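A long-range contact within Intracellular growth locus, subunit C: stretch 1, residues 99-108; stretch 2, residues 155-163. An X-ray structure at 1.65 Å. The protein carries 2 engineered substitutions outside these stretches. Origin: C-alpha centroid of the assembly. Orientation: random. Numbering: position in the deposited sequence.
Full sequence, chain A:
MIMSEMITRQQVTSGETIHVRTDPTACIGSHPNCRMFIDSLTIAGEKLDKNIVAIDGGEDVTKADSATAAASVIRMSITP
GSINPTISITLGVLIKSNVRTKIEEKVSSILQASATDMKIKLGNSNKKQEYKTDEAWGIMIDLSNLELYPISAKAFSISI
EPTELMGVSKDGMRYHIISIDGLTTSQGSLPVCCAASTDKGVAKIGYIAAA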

# COMPACT_ATOMS: atom_id res chain seq x y z
N VAL A 99 -1.88 14.95 -13.86
CA VAL A 99 -2.58 14.41 -12.70
C VAL A 99 -1.66 14.42 -11.47
O VAL A 99 -2.11 14.61 -10.35
N ARG A 100 -0.36 14.23 -11.67
CA ARG A 100 0.56 14.25 -10.55
C ARG A 100 0.50 15.63 -9.88
O ARG A 100 0.43 15.77 -8.66
N THR A 101 0.55 16.67 -10.70
CA THR A 101 0.55 18.02 -10.16
C THR A 101 -0.76 18.33 -9.45
O THR A 101 -0.76 18.96 -8.41
N LYS A 102 -1.88 17.87 -10.00
CA LYS A 102 -3.16 18.12 -9.37
C LYS A 102 -3.36 17.38 -8.05
O LYS A 102 -3.98 17.88 -7.11
N ILE A 103 -2.79 16.18 -7.94
CA ILE A 103 -2.92 15.48 -6.68
C ILE A 103 -2.05 16.22 -5.64
O ILE A 103 -2.44 16.42 -4.49
N GLU A 104 -0.87 16.64 -6.05
CA GLU A 104 0.02 17.30 -5.11
C GLU A 104 -0.62 18.56 -4.56
O GLU A 104 -0.54 18.86 -3.34
N GLU A 105 -1.24 19.32 -5.46
CA GLU A 105 -1.90 20.58 -5.06
C GLU A 105 -3.09 20.36 -4.16
O GLU A 105 -3.34 21.15 -3.26
N LYS A 106 -3.86 19.32 -4.43
CA LYS A 106 -5.03 19.02 -3.61
C LYS A 106 -4.59 18.60 -2.21
O LYS A 106 -5.16 19.02 -1.22
N VAL A 107 -3.55 17.77 -2.14
CA VAL A 107 -3.07 17.33 -0.84
C VAL A 107 -2.59 18.51 0.01
O VAL A 107 -3.01 18.67 1.15
N SER A 108 -1.77 19.37 -0.58
CA SER A 108 -1.24 20.53 0.08
C SER A 108 -2.36 21.46 0.56
O SER A 108 -2.30 22.03 1.66
N ALA A 155 4.43 16.86 10.68
CA ALA A 155 4.98 15.50 10.61
C ALA A 155 4.86 14.89 9.19
O ALA A 155 5.62 14.00 8.80
N PHE A 156 3.91 15.40 8.43
CA PHE A 156 3.60 14.89 7.09
C PHE A 156 4.54 15.26 5.97
O PHE A 156 5.10 16.38 5.93
N SER A 157 4.78 14.30 5.08
CA SER A 157 5.64 14.54 3.93
C SER A 157 5.11 13.73 2.74
O SER A 157 4.63 12.63 2.94
N ILE A 158 5.15 14.27 1.53
CA ILE A 158 4.70 13.51 0.39
C ILE A 158 5.53 13.85 -0.81
O ILE A 158 5.97 15.00 -0.99
N SER A 159 5.85 12.85 -1.61
CA SER A 159 6.56 13.16 -2.84
C SER A 159 5.96 12.26 -3.91
O SER A 159 5.53 11.14 -3.59
N ILE A 160 5.86 12.77 -5.14
CA ILE A 160 5.31 11.95 -6.23
C ILE A 160 6.32 12.09 -7.34
O ILE A 160 6.59 13.18 -7.84
N GLU A 161 6.91 10.98 -7.69
CA GLU A 161 7.97 11.00 -8.70
C GLU A 161 7.69 10.14 -9.89
O GLU A 161 7.29 8.97 -9.72
N PRO A 162 7.91 10.67 -11.11
CA PRO A 162 7.66 9.85 -12.29
C PRO A 162 8.83 8.89 -12.48
O PRO A 162 9.96 9.15 -12.03
N THR A 163 8.56 7.75 -13.08
CA THR A 163 9.61 6.77 -13.38
C THR A 163 9.39 6.25 -14.81
O THR A 163 8.35 6.49 -15.42

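The helix segment 99-108 packs antiparallel against the strand of the second stretch through a small, mostly apolar contact, with no direct hydrogen bond between the two and a single water bridging them. The axes approach to 9.4 Å, and side chains fill the gap. From the helix, Arg-100, Ile-103 and Val-107 direct their CA-to-CB bonds toward the strand; alternation along the strand brings Ile-158 and Ile-160 inward and turns Ser-159 and Glu-161 away.

Ile-160 (m, t) has the largest covered area. Its CD1 lies 3.9 Å from CG2 of Ile-103 (m, t) and 3.7 Å from CG of Glu-104, while its CG2 meets Arg-100 CG at 3.8 Å. Two turns along the helix from Arg-100, the packing passes to Val-107 (t), whose CG1 sits 3.8 Å from CE2 of Phe-156 (chi1 t) and whose CG2 lies 4.3 Å from CD1 of Ile-158 (t, t).

The Arg-100 side chain (chi1 t) reaches over the strand toward Pro-162, whose CD lies over one guanidinium face, 3.3 Å from Arg-100 NH1. Its NE makes a weak, salt-bridging hydrogen bond to Glu-104 OE2 (3.5 Å). The carboxylate also serves the strand: water 1 donates to Glu-104 OE2 (2.6 Å) and accepts from Ile-160 N (2.7 Å).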

# COMPACT_ATOMS: atom_id res chain seq x y z
CB VAL A 99 -3.14 12.96 -12.97
CG1 VAL A 99 -3.69 12.35 -11.71
CG2 VAL A 99 -4.27 13.02 -14.01
CB ARG A 100 1.97 13.99 -11.06
CG ARG A 100 3.05 14.46 -10.15
CD ARG A 100 4.20 14.86 -11.01
NE ARG A 100 5.35 15.28 -10.25
CZ ARG A 100 6.57 15.37 -10.77
NH1 ARG A 100 6.78 15.09 -12.05
NH2 ARG A 100 7.59 15.72 -9.99
CB THR A 101 0.80 19.05 -11.31
OG1 THR A 101 1.99 18.69 -12.02
CG2 THR A 101 0.94 20.50 -10.72
CB LYS A 102 -4.30 17.84 -10.38
CG LYS A 102 -4.13 18.75 -11.64
CD LYS A 102 -4.12 20.27 -11.28
CE LYS A 102 -2.86 20.95 -11.82
NZ LYS A 102 -2.90 22.43 -11.63
CB ILE A 103 -2.44 14.01 -6.79
CG1 ILE A 103 -3.40 13.26 -7.71
CG2 ILE A 103 -2.36 13.39 -5.43
CD1 ILE A 103 -2.98 11.81 -7.96
CB GLU A 104 1.35 17.65 -5.78
CG GLU A 104 2.24 16.49 -6.16
CD GLU A 104 3.47 16.94 -6.99
OE1 GLU A 104 3.41 18.01 -7.68
OE2 GLU A 104 4.48 16.22 -6.99
CB GLU A 105 -2.35 21.37 -6.31
CG GLU A 105 -1.19 22.01 -7.06
CD GLU A 105 -1.62 22.68 -8.35
OE1 GLU A 105 -2.86 22.75 -8.60
OE2 GLU A 105 -0.74 23.11 -9.13
CB LYS A 106 -5.85 17.92 -4.28
CG LYS A 106 -7.14 17.61 -3.54
CD LYS A 106 -8.12 18.81 -3.61
CE LYS A 106 -9.44 18.53 -2.87
NZ LYS A 106 -10.17 17.41 -3.57
CB VAL A 107 -1.94 16.25 -1.00
CG1 VAL A 107 -1.27 16.02 0.34
CG2 VAL A 107 -2.55 14.96 -1.57
CB SER A 108 -0.29 21.28 -0.89
OG SER A 108 0.34 22.37 -0.22
CB ALA A 155 4.24 14.59 11.62
CB PHE A 156 2.18 15.35 6.74
CG PHE A 156 1.70 14.83 5.45
CD1 PHE A 156 1.06 13.60 5.38
CD2 PHE A 156 1.81 15.62 4.29
CE1 PHE A 156 0.52 13.17 4.18
CE2 PHE A 156 1.27 15.17 3.07
CZ PHE A 156 0.63 13.96 3.03
CB SER A 157 7.07 14.11 4.25
OG SER A 157 7.92 14.39 3.17
CB ILE A 158 3.17 13.74 0.05
CG1 ILE A 158 2.73 12.81 -1.12
CG2 ILE A 158 2.93 15.19 -0.41
CD1 ILE A 158 1.18 12.80 -1.38
CB SER A 159 8.04 12.88 -2.73
OG SER A 159 8.28 11.50 -2.49
CB ILE A 160 3.92 12.42 -6.73
CG1 ILE A 160 2.92 12.44 -5.58
CG2 ILE A 160 3.42 11.46 -7.85
CD1 ILE A 160 1.51 12.88 -5.94
CB GLU A 161 9.26 10.53 -8.08
CG GLU A 161 9.71 11.39 -6.93
CD GLU A 161 11.06 10.94 -6.38
OE1 GLU A 161 11.52 9.83 -6.75
OE2 GLU A 161 11.65 11.70 -5.57
CB PRO A 162 7.55 10.90 -13.41
CG PRO A 162 8.43 12.02 -12.93
CD PRO A 162 8.06 12.09 -11.46
CB THR A 163 9.57 5.52 -12.44
OG1 THR A 163 8.56 4.60 -12.92
CG2 THR A 163 9.32 5.93 -11.00
O HOH W 1 6.29 15.40 -5.28